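Local coordinates for protein cystathionine gamma-lyase (Saccharomyces cerevisiae, PDB 1N8P) that belongs to the Cys/Met metabolism family of PLP-dependent enzymes and binds pyridoxal-5'-phosphate, at residues A[267-272]-A[284-289]; A[308-313]-A[386-391]. All coordinates share one frame; numbering follows the deposited sequence.

Contact 1 (A[267-272]-A[284-289])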
loop_
_atom_site.group_PDB
_atom_site.type_symbol
_atom_site.label_atom_id
_atom_site.label_comp_id
_atom_site.label_asym_id
_atom_site.label_seq_id
_atom_site.Cartn_x
_atom_site.Cartn_y
_atom_site.Cartn_z
ATOM N N ILE A 267 22.739 -10.680 26.962
ATOM C CA ILE A 267 23.032 -9.305 27.347
ATOM C C ILE A 267 22.740 -9.103 28.844
ATOM O O ILE A 267 23.415 -8.321 29.518
ATOM C CB ILE A 267 22.206 -8.310 26.517
ATOM C CG1 ILE A 267 22.788 -8.221 25.110
ATOM C CG2 ILE A 267 22.212 -6.947 27.165
ATOM C CD1 ILE A 267 21.952 -7.389 24.137
ATOM N N ALA A 268 21.729 -9.809 29.353
ATOM C CA ALA A 268 21.359 -9.741 30.764
ATOM C C ALA A 268 22.478 -10.377 31.606
ATOM O O ALA A 268 22.898 -9.835 32.626
ATOM C CB ALA A 268 20.069 -10.477 30.984
ATOM N N GLU A 269 22.969 -11.527 31.170
ATOM C CA GLU A 269 24.033 -12.170 31.899
ATOM C C GLU A 269 25.196 -11.193 31.974
ATOM O O GLU A 269 25.848 -11.062 33.007
ATOM C CB GLU A 269 24.433 -13.492 31.218
ATOM C CG GLU A 269 23.225 -14.309 30.872
ATOM C CD GLU A 269 23.496 -15.760 30.561
ATOM O OE1 GLU A 269 24.504 -16.089 29.899
ATOM O OE2 GLU A 269 22.647 -16.576 30.968
ATOM N N PHE A 270 25.445 -10.481 30.890
ATOM C CA PHE A 270 26.547 -9.547 30.904
ATOM C C PHE A 270 26.338 -8.478 31.939
ATOM O O PHE A 270 27.244 -8.138 32.682
ATOM C CB PHE A 270 26.713 -8.864 29.568
ATOM C CG PHE A 270 27.677 -7.728 29.610
ATOM C CD1 PHE A 270 29.036 -7.949 29.541
ATOM C CD2 PHE A 270 27.219 -6.432 29.753
ATOM C CE1 PHE A 270 29.914 -6.894 29.612
ATOM C CE2 PHE A 270 28.096 -5.376 29.826
ATOM C CZ PHE A 270 29.438 -5.606 29.755
ATOM N N LEU A 271 25.144 -7.909 31.960
ATOM C CA LEU A 271 24.822 -6.864 32.924
ATOM C C LEU A 271 24.631 -7.422 34.339
ATOM O O LEU A 271 24.508 -6.659 35.291
ATOM C CB LEU A 271 23.558 -6.150 32.495
ATOM C CG LEU A 271 23.654 -5.416 31.175
ATOM C CD1 LEU A 271 22.271 -5.060 30.703
ATOM C CD2 LEU A 271 24.512 -4.176 31.342
ATOM N N ALA A 272 24.596 -8.749 34.467
ATOM C CA ALA A 272 24.430 -9.404 35.756
ATOM C C ALA A 272 25.710 -10.121 36.138
ATOM O O ALA A 272 25.683 -11.230 36.665
ATOM C CB ALA A 272 23.302 -10.383 35.687
ATOM N N PRO A 284 13.471 -11.986 33.006
ATOM C CA PRO A 284 12.833 -13.246 33.417
ATOM C C PRO A 284 13.582 -14.532 33.047
ATOM O O PRO A 284 13.196 -15.623 33.470
ATOM C CB PRO A 284 11.458 -13.173 32.743
ATOM C CG PRO A 284 11.165 -11.702 32.675
ATOM C CD PRO A 284 12.531 -11.138 32.256
ATOM N N GLY A 285 14.652 -14.401 32.266
ATOM C CA GLY A 285 15.419 -15.557 31.846
ATOM C C GLY A 285 16.627 -15.863 32.714
ATOM O O GLY A 285 17.363 -16.845 32.497
ATOM N N LEU A 286 16.859 -15.015 33.699
ATOM C CA LEU A 286 17.976 -15.245 34.586
ATOM C C LEU A 286 17.473 -16.103 35.752
ATOM O O LEU A 286 16.580 -15.686 36.477
ATOM C CB LEU A 286 18.522 -13.910 35.075
ATOM C CG LEU A 286 19.211 -13.062 34.007
ATOM C CD1 LEU A 286 19.738 -11.753 34.604
ATOM C CD2 LEU A 286 20.361 -13.851 33.466
ATOM N N LYS A 287 18.032 -17.304 35.916
ATOM C CA LYS A 287 17.611 -18.233 36.986
ATOM C C LYS A 287 17.432 -17.560 38.351
ATOM O O LYS A 287 16.758 -18.085 39.258
ATOM C CB LYS A 287 18.616 -19.390 37.113
ATOM C CG LYS A 287 18.628 -20.306 35.912
ATOM C CD LYS A 287 19.665 -21.372 36.066
ATOM C CE LYS A 287 19.840 -22.125 34.773
ATOM N NZ LYS A 287 20.440 -21.289 33.700
ATOM N N THR A 288 18.033 -16.389 38.467
ATOM C CA THR A 288 17.982 -15.602 39.663
ATOM C C THR A 288 16.755 -14.671 39.679
ATOM O O THR A 288 16.602 -13.826 40.567
ATOM C CB THR A 288 19.231 -14.780 39.727
ATOM O OG1 THR A 288 19.278 -13.930 38.567
ATOM C CG2 THR A 288 20.447 -15.691 39.727
ATOM N N HIS A 289 15.881 -14.814 38.697
ATOM C CA HIS A 289 14.700 -13.974 38.647
ATOM C C HIS A 289 13.690 -14.354 39.742
ATOM O O HIS A 289 13.318 -15.521 39.916
ATOM C CB HIS A 289 14.036 -14.084 37.285
ATOM C CG HIS A 289 12.916 -13.114 37.084
ATOM N ND1 HIS A 289 13.128 -11.800 36.731
ATOM C CD2 HIS A 289 11.573 -13.273 37.153
ATOM C CE1 HIS A 289 11.966 -11.193 36.585
ATOM N NE2 HIS A 289 11.007 -12.064 36.834
HETATM O O HOH W 1 19.776 -17.359 31.746
#
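Leu286 carries the apolar part of this contact, setting the two arms of its fork against the end of a helix and the residue just after it. One arm, CD1, meets two alanines four residues apart: it lies 3.9 Å from Ala268 CB, and Ala272 CB is 4.0 Å from the same Leu286 CD1. The other arm follows the helix surface round to the acidic residue, with Leu286 CD2 3.9 Å from Glu269 CG. The CB of Leu286 already points at the helix, and CG, anti to the carbonyl carbon (chi1 -69°), carries the fork on toward it; Leu286 CD2 also comes within 4.2 Å of Glu269 N.

The polar part is indirect. Glu269 crosses the leucine at a slant with its aliphatic stem and carries its carboxylate past it to a water. That water donates to Glu269 OE2 at 3.1 Å and to Gly285 O at 2.6 Å, so a carboxylate and a peptide carbonyl are joined without any direct hydrogen bond between the segments. Lys287 NZ, 5.9 Å from Glu269 OE2, is too distant for a salt bridge but may favour the negative charge.

Each backbone changes course here: Ala272 is the first residue to leave the helix, and Leu286 begins a type I beta turn that ends at His289. The contact thus joins the end of helix 253-271 to the loop between strand 278-282 and helix 292-298. Elsewhere on that helix end, Leu271 packs on Val278 and Val281 of the strand, while Phe270 turns to Leu381 and Lys385 of helix 377-392.

Contact 2 (A[308-313]-A[386-391]); sequences ISFRIK and QALKQA
Leu388 comes off its helix to meet Phe310 and Ile312, alternate residues whose side chains leave the same face of a strand, and a single methyl, CD2, does the touching. Leu388 CD2 lies 3.5 Å from Ile312 CG2, the branch methyl of the isoleucine, and the two side chains are set aslant rather than lying alongside one another. Toward the phenylalanine the same methyl comes in obliquely, with Leu388 CD2 4.2 Å from Phe310 CE1. The CB of the leucine does not aim straight at the strand; with CG anti to the carbonyl carbon (chi1 -78°), beside the backbone N, the end of the side chain nevertheless comes nearer to it, and CD2 is the branch that meets it, while CD1 is the one anti to CA.

This is helix-on-sheet packing in the C-terminal part of a fold-type I PLP enzyme: helix 377-392, close to the chain end, lies against one face of a mixed sheet in which strand 307-312 runs between strands 278-282 and 367-371. No hydrogen bond crosses between the segments, and all three touching residues are buried.

Helix 316-325 and strand 278-282 add to the same layer. Phe310 meets the ring of Phe322 edge-to-face and also packs on Val278 and Val281, and Ile312 reaches Ala318. One turn along from Leu388, Ala391 points its CB toward the strand without closing on it, and is touched by Lys321.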
loop_
_atom_site.group_PDB
_atom_site.type_symbol
_atom_site.label_atom_id
_atom_site.label_comp_id
_atom_site.label_asym_id
_atom_site.label_seq_id
_atom_site.Cartn_x
_atom_site.Cartn_y
_atom_site.Cartn_z
ATOM N N ILE A 308 14.782 -6.202 28.606
ATOM C CA ILE A 308 15.643 -6.314 29.771
ATOM C C ILE A 308 15.320 -5.001 30.455
ATOM O O ILE A 308 14.678 -4.153 29.864
ATOM C CB ILE A 308 17.142 -6.424 29.333
ATOM C CG1 ILE A 308 17.343 -7.750 28.601
ATOM C CG2 ILE A 308 18.098 -6.342 30.534
ATOM C CD1 ILE A 308 18.637 -7.862 27.875
ATOM N N SER A 309 15.709 -4.847 31.703
ATOM C CA SER A 309 15.447 -3.616 32.432
ATOM C C SER A 309 16.575 -3.637 33.437
ATOM O O SER A 309 16.900 -4.694 33.981
ATOM C CB SER A 309 14.085 -3.711 33.103
ATOM O OG SER A 309 13.771 -2.563 33.852
ATOM N N PHE A 310 17.222 -2.503 33.659
ATOM C CA PHE A 310 18.327 -2.526 34.598
ATOM C C PHE A 310 18.592 -1.129 35.066
ATOM O O PHE A 310 18.106 -0.192 34.449
ATOM C CB PHE A 310 19.573 -3.152 33.940
ATOM C CG PHE A 310 20.316 -2.230 33.026
ATOM C CD1 PHE A 310 21.465 -1.583 33.462
ATOM C CD2 PHE A 310 19.851 -1.973 31.745
ATOM C CE1 PHE A 310 22.125 -0.701 32.642
ATOM C CE2 PHE A 310 20.511 -1.093 30.928
ATOM C CZ PHE A 310 21.644 -0.457 31.374
ATOM N N ARG A 311 19.320 -0.997 36.175
ATOM C CA ARG A 311 19.647 0.308 36.749
ATOM C C ARG A 311 21.154 0.391 36.811
ATOM O O ARG A 311 21.795 -0.552 37.256
ATOM C CB ARG A 311 19.017 0.450 38.150
ATOM C CG ARG A 311 19.236 -0.750 39.084
ATOM C CD ARG A 311 18.275 -0.799 40.308
ATOM N NE ARG A 311 18.558 0.212 41.324
ATOM C CZ ARG A 311 18.192 1.475 41.210
ATOM N NH1 ARG A 311 17.527 1.851 40.137
ATOM N NH2 ARG A 311 18.523 2.359 42.134
ATOM N N ILE A 312 21.731 1.500 36.364
ATOM C CA ILE A 312 23.188 1.616 36.375
ATOM C C ILE A 312 23.820 2.154 37.667
ATOM O O ILE A 312 23.168 2.859 38.436
ATOM C CB ILE A 312 23.675 2.448 35.185
ATOM C CG1 ILE A 312 22.578 3.397 34.744
ATOM C CG2 ILE A 312 24.059 1.545 34.034
ATOM C CD1 ILE A 312 22.977 4.205 33.554
ATOM N N LYS A 313 25.097 1.811 37.884
ATOM C CA LYS A 313 25.843 2.204 39.084
ATOM C C LYS A 313 25.948 3.708 39.284
ATOM O O LYS A 313 26.974 4.198 39.772
ATOM C CB LYS A 313 27.258 1.579 39.071
ATOM N N GLN A 386 30.261 -0.554 25.523
ATOM C CA GLN A 386 30.739 0.716 25.031
ATOM C C GLN A 386 29.904 1.892 25.520
ATOM O O GLN A 386 30.350 3.034 25.450
ATOM C CB GLN A 386 30.746 0.657 23.503
ATOM C CG GLN A 386 31.044 1.948 22.773
ATOM C CD GLN A 386 29.881 2.902 22.764
ATOM O OE1 GLN A 386 28.722 2.487 22.706
ATOM N NE2 GLN A 386 30.178 4.192 22.808
ATOM N N ALA A 387 28.703 1.637 26.026
ATOM C CA ALA A 387 27.860 2.739 26.476
ATOM C C ALA A 387 27.790 2.883 27.985
ATOM O O ALA A 387 27.387 3.933 28.483
ATOM C CB ALA A 387 26.463 2.605 25.897
ATOM N N LEU A 388 28.158 1.833 28.716
ATOM C CA LEU A 388 28.146 1.919 30.170
ATOM C C LEU A 388 29.249 2.883 30.510
ATOM O O LEU A 388 29.052 3.814 31.281
ATOM C CB LEU A 388 28.450 0.575 30.828
ATOM C CG LEU A 388 27.345 -0.479 30.894
ATOM C CD1 LEU A 388 27.872 -1.728 31.616
ATOM C CD2 LEU A 388 26.145 0.097 31.604
ATOM N N LYS A 389 30.413 2.668 29.909
ATOM C CA LYS A 389 31.548 3.531 30.166
ATOM C C LYS A 389 31.203 4.990 29.882
ATOM O O LYS A 389 31.489 5.863 30.692
ATOM C CB LYS A 389 32.740 3.068 29.343
ATOM C CG LYS A 389 33.074 1.605 29.565
ATOM C CD LYS A 389 34.435 1.226 28.963
ATOM C CE LYS A 389 34.685 -0.298 28.953
ATOM N NZ LYS A 389 34.527 -0.956 30.291
ATOM N N GLN A 390 30.563 5.251 28.749
ATOM C CA GLN A 390 30.179 6.610 28.382
ATOM C C GLN A 390 29.417 7.286 29.521
ATOM O O GLN A 390 29.755 8.397 29.918
ATOM C CB GLN A 390 29.305 6.584 27.129
ATOM C CG GLN A 390 29.947 5.918 25.921
ATOM C CD GLN A 390 30.473 6.916 24.880
ATOM O OE1 GLN A 390 29.708 7.705 24.296
ATOM N NE2 GLN A 390 31.786 6.873 24.636
ATOM N N ALA A 391 28.393 6.603 30.041
ATOM C CA ALA A 391 27.559 7.115 31.135
ATOM C C ALA A 391 28.381 7.298 32.397
ATOM O O ALA A 391 28.198 8.258 33.137
ATOM C CB ALA A 391 26.416 6.171 31.405
#

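Followed from the N terminus, the chain closes contact 1 first: helix 253-271 ends, strand 278-282 passes, and the loop at 284-289 returns to the helix after a short excursion. Contact 2 opens only later, at strand 307-312, and closes a much longer loop when helix 377-392 arrives near the C terminus. The two are therefore in series, neither nested nor crossed. In space contacts 1 and 2 abut, the centre of contact 1 lying about 14 Å from the centre of contact 2. The helix end of contact 1 bridges them: Ile267 packs on Ile308, Leu271 on Phe310, and Phe270 on Leu388. Together they tie two helices and a loop to one sheet.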